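Local atomic coordinates of actin-related protein 8 (Homo sapiens, PDB entry 4FO0), a protein that binds ATP as an actin-related subunit of the INO80 chromatin-remodeling complex, contributes to nucleosome binding and helps organise mitotic chromosomes. Residues Q517-L525 / E537-P545. Sequence-based numbering, arbitrary orientation.
Sequences QEFLQHRIL and ENVDVITRP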
loop_
_atom_site.group_PDB
_atom_site.type_symbol
_atom_site.label_atom_id
_atom_site.label_comp_id
_atom_site.label_asym_id
_atom_site.label_seq_id
_atom_site.Cartn_x
_atom_site.Cartn_y
_atom_site.Cartn_z
ATOM N N GLN A 517 -2.750 12.925 -10.641
ATOM C CA GLN A 517 -3.821 12.673 -11.611
ATOM C C GLN A 517 -3.505 13.202 -13.015
ATOM O O GLN A 517 -3.520 12.450 -13.996
ATOM C CB GLN A 517 -5.145 13.263 -11.129
ATOM C CG GLN A 517 -6.155 13.400 -12.243
ATOM C CD GLN A 517 -7.487 13.905 -11.761
ATOM O OE1 GLN A 517 -8.006 13.459 -10.730
ATOM N NE2 GLN A 517 -8.058 14.844 -12.507
ATOM N N GLU A 518 -3.242 14.504 -13.092
ATOM C CA GLU A 518 -2.801 15.168 -14.309
ATOM C C GLU A 518 -1.585 14.475 -14.899
ATOM O O GLU A 518 -1.578 14.111 -16.076
ATOM C CB GLU A 518 -2.444 16.631 -14.016
ATOM C CG GLU A 518 -3.508 17.407 -13.220
ATOM C CD GLU A 518 -3.533 17.073 -11.715
ATOM O OE1 GLU A 518 -3.385 15.889 -11.341
ATOM O OE2 GLU A 518 -3.709 18.005 -10.897
ATOM N N PHE A 519 -0.558 14.283 -14.077
ATOM C CA PHE A 519 0.699 13.734 -14.570
ATOM C C PHE A 519 0.474 12.440 -15.322
ATOM O O PHE A 519 1.008 12.221 -16.417
ATOM C CB PHE A 519 1.670 13.490 -13.423
ATOM C CG PHE A 519 2.935 12.823 -13.844
ATOM C CD1 PHE A 519 2.985 11.449 -14.016
ATOM C CD2 PHE A 519 4.077 13.565 -14.075
ATOM C CE1 PHE A 519 4.152 10.822 -14.409
ATOM C CE2 PHE A 519 5.260 12.942 -14.457
ATOM C CZ PHE A 519 5.300 11.572 -14.629
ATOM N N LEU A 520 -0.330 11.582 -14.720
ATOM C CA LEU A 520 -0.569 10.259 -15.262
ATOM C C LEU A 520 -1.499 10.310 -16.473
ATOM O O LEU A 520 -1.316 9.575 -17.444
ATOM C CB LEU A 520 -1.158 9.366 -14.173
ATOM C CG LEU A 520 -1.626 7.995 -14.638
ATOM C CD1 LEU A 520 -0.454 7.150 -15.122
ATOM C CD2 LEU A 520 -2.368 7.319 -13.513
ATOM N N GLN A 521 -2.501 11.179 -16.412
ATOM C CA GLN A 521 -3.433 11.339 -17.517
ATOM C C GLN A 521 -2.678 11.795 -18.754
ATOM O O GLN A 521 -2.965 11.361 -19.868
ATOM C CB GLN A 521 -4.506 12.352 -17.153
ATOM C CG GLN A 521 -4.768 13.351 -18.236
ATOM C CD GLN A 521 -6.152 13.216 -18.773
ATOM O OE1 GLN A 521 -7.127 13.579 -18.107
ATOM N NE2 GLN A 521 -6.264 12.665 -19.974
ATOM N N HIS A 522 -1.702 12.668 -18.544
ATOM C CA HIS A 522 -0.868 13.154 -19.629
ATOM C C HIS A 522 -0.083 12.031 -20.298
ATOM O O HIS A 522 -0.036 11.962 -21.521
ATOM C CB HIS A 522 0.070 14.242 -19.112
ATOM C CG HIS A 522 1.145 14.637 -20.078
ATOM N ND1 HIS A 522 1.148 15.853 -20.730
ATOM C CD2 HIS A 522 2.262 13.986 -20.484
ATOM C CE1 HIS A 522 2.221 15.933 -21.498
ATOM N NE2 HIS A 522 2.914 14.815 -21.366
ATOM N N ARG A 523 0.525 11.148 -19.504
ATOM C CA ARG A 523 1.328 10.062 -20.065
ATOM C C ARG A 523 0.427 9.120 -20.811
ATOM O O ARG A 523 0.784 8.633 -21.883
ATOM C CB ARG A 523 2.037 9.245 -18.992
ATOM C CG ARG A 523 2.744 10.047 -17.953
ATOM C CD ARG A 523 4.223 10.056 -18.194
ATOM N NE ARG A 523 4.821 8.720 -18.260
ATOM C CZ ARG A 523 6.118 8.537 -18.509
ATOM N NH1 ARG A 523 6.897 9.602 -18.694
ATOM N NH2 ARG A 523 6.647 7.316 -18.578
ATOM N N ILE A 524 -0.735 8.833 -20.233
ATOM C CA ILE A 524 -1.640 7.888 -20.874
ATOM C C ILE A 524 -2.029 8.359 -22.278
ATOM O O ILE A 524 -1.931 7.590 -23.229
ATOM C CB ILE A 524 -2.868 7.561 -20.010
ATOM C CG1 ILE A 524 -2.422 6.842 -18.734
ATOM C CG2 ILE A 524 -3.845 6.679 -20.774
ATOM C CD1 ILE A 524 -1.475 5.667 -18.988
ATOM N N LEU A 525 -2.422 9.624 -22.412
ATOM C CA LEU A 525 -2.734 10.189 -23.723
ATOM C C LEU A 525 -1.628 9.935 -24.726
ATOM O O LEU A 525 -1.856 9.350 -25.788
ATOM C CB LEU A 525 -2.944 11.688 -23.630
ATOM C CG LEU A 525 -4.306 12.122 -23.122
ATOM C CD1 LEU A 525 -4.584 13.542 -23.584
ATOM C CD2 LEU A 525 -5.344 11.165 -23.641
ATOM N N GLU A 537 -13.539 10.183 -26.456
ATOM C CA GLU A 537 -13.780 11.599 -26.196
ATOM C C GLU A 537 -12.830 12.238 -25.189
ATOM O O GLU A 537 -12.331 13.337 -25.417
ATOM C CB GLU A 537 -15.222 11.817 -25.734
ATOM C CG GLU A 537 -15.950 10.547 -25.335
ATOM C CD GLU A 537 -16.974 10.783 -24.245
ATOM O OE1 GLU A 537 -17.667 11.820 -24.296
ATOM O OE2 GLU A 537 -17.087 9.933 -23.336
ATOM N N ASN A 538 -12.571 11.554 -24.082
ATOM C CA ASN A 538 -11.398 11.856 -23.270
ATOM C C ASN A 538 -10.920 10.683 -22.424
ATOM O O ASN A 538 -11.696 9.797 -22.080
ATOM C CB ASN A 538 -11.661 13.073 -22.384
ATOM C CG ASN A 538 -13.015 13.022 -21.712
ATOM O OD1 ASN A 538 -13.215 12.283 -20.751
ATOM N ND2 ASN A 538 -13.954 13.812 -22.213
ATOM N N VAL A 539 -9.642 10.704 -22.066
ATOM C CA VAL A 539 -9.111 9.777 -21.089
ATOM C C VAL A 539 -9.309 10.421 -19.729
ATOM O O VAL A 539 -8.875 11.544 -19.501
ATOM C CB VAL A 539 -7.615 9.519 -21.332
ATOM C CG1 VAL A 539 -6.978 8.844 -20.127
ATOM C CG2 VAL A 539 -7.426 8.686 -22.586
ATOM N N ASP A 540 -9.991 9.725 -18.831
ATOM C CA ASP A 540 -10.253 10.287 -17.514
ATOM C C ASP A 540 -9.549 9.505 -16.402
ATOM O O ASP A 540 -9.831 8.329 -16.178
ATOM C CB ASP A 540 -11.756 10.361 -17.250
ATOM C CG ASP A 540 -12.107 11.405 -16.211
ATOM O OD1 ASP A 540 -11.352 12.400 -16.103
ATOM O OD2 ASP A 540 -13.130 11.233 -15.507
ATOM N N VAL A 541 -8.616 10.163 -15.722
ATOM C CA VAL A 541 -7.981 9.569 -14.560
ATOM C C VAL A 541 -8.636 10.087 -13.285
ATOM O O VAL A 541 -8.702 11.291 -13.057
ATOM C CB VAL A 541 -6.468 9.832 -14.531
ATOM C CG1 VAL A 541 -5.874 9.296 -13.256
ATOM C CG2 VAL A 541 -5.806 9.163 -15.719
ATOM N N ILE A 542 -9.137 9.167 -12.469
ATOM C CA ILE A 542 -9.818 9.528 -11.229
ATOM C C ILE A 542 -8.946 9.147 -10.048
ATOM O O ILE A 542 -8.528 7.991 -9.939
ATOM C CB ILE A 542 -11.185 8.797 -11.095
ATOM C CG1 ILE A 542 -12.140 9.231 -12.204
ATOM C CG2 ILE A 542 -11.794 9.008 -9.730
ATOM C CD1 ILE A 542 -11.900 8.454 -13.494
ATOM N N THR A 543 -8.678 10.106 -9.158
ATOM C CA THR A 543 -7.830 9.831 -7.996
ATOM C C THR A 543 -8.513 10.054 -6.662
ATOM O O THR A 543 -8.227 9.349 -5.695
ATOM C CB THR A 543 -6.529 10.629 -8.026
ATOM O OG1 THR A 543 -6.826 12.016 -8.245
ATOM C CG2 THR A 543 -5.629 10.097 -9.137
ATOM N N ARG A 544 -9.395 11.042 -6.604
ATOM C CA ARG A 544 -10.166 11.302 -5.393
ATOM C C ARG A 544 -11.649 11.291 -5.724
ATOM O O ARG A 544 -12.320 12.316 -5.641
ATOM C CB ARG A 544 -9.787 12.651 -4.779
ATOM C CG ARG A 544 -8.370 12.736 -4.238
ATOM C CD ARG A 544 -8.220 13.943 -3.325
ATOM N NE ARG A 544 -9.131 13.859 -2.191
ATOM C CZ ARG A 544 -8.798 13.373 -1.001
ATOM N NH1 ARG A 544 -7.564 12.938 -0.769
ATOM N NH2 ARG A 544 -9.698 13.333 -0.036
ATOM N N PRO A 545 -12.175 10.122 -6.056
ATOM C CA PRO A 545 -13.589 10.026 -6.415
ATOM C C PRO A 545 -14.451 10.387 -5.222
ATOM O O PRO A 545 -14.201 9.919 -4.120
ATOM C CB PRO A 545 -13.759 8.549 -6.755
ATOM C CG PRO A 545 -12.687 7.862 -5.984
ATOM C CD PRO A 545 -11.527 8.806 -5.990
HETATM O O HOH W 1 -10.700 12.668 -9.066
#
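In this beta-alpha-beta crossover of the actin fold, Val-539, Val-541 and Thr-543 meet one side of helix 516-527, the first helix of the connection between strand 503-507 and its parallel neighbour, edge strand 540-542. Alternation along the extended chain turns these three toward the helix, whose axis runs roughly antiparallel to the strand (149°) at 8.2 Å. Val-541 sits at the middle, its CG2 3.7 Å from Gln-521 CB, while its CG1 reaches Leu-520 CD2. Val-539 divides its branches, CG1 against Ile-524 CG2 and CG2 3.4 Å from Leu-525 CD2. Leu-520 and Ile-524 also touch strand 503-507, so the helix packs over both parallel strands. Two polar links accompany the apolar contacts. With CG anti to the backbone N (chi1 163°) and the chain extended beyond it, Gln-517 carries OE1 across to Thr-543 OG1, which donates at 3.1 Å, tilted 16° from the carbonyl plane. A water also donates to OE1 and accepts from Arg-544 N. Shortening Gln-517 to an alanine is likely to leave the Thr-543 hydroxyl without this acceptor and to break the water link to Arg-544. Nearer Val-539, Gln-521 bends at chi2, and its NE2 makes a weak hydrogen bond to Val-539 O, 2.9 Å long.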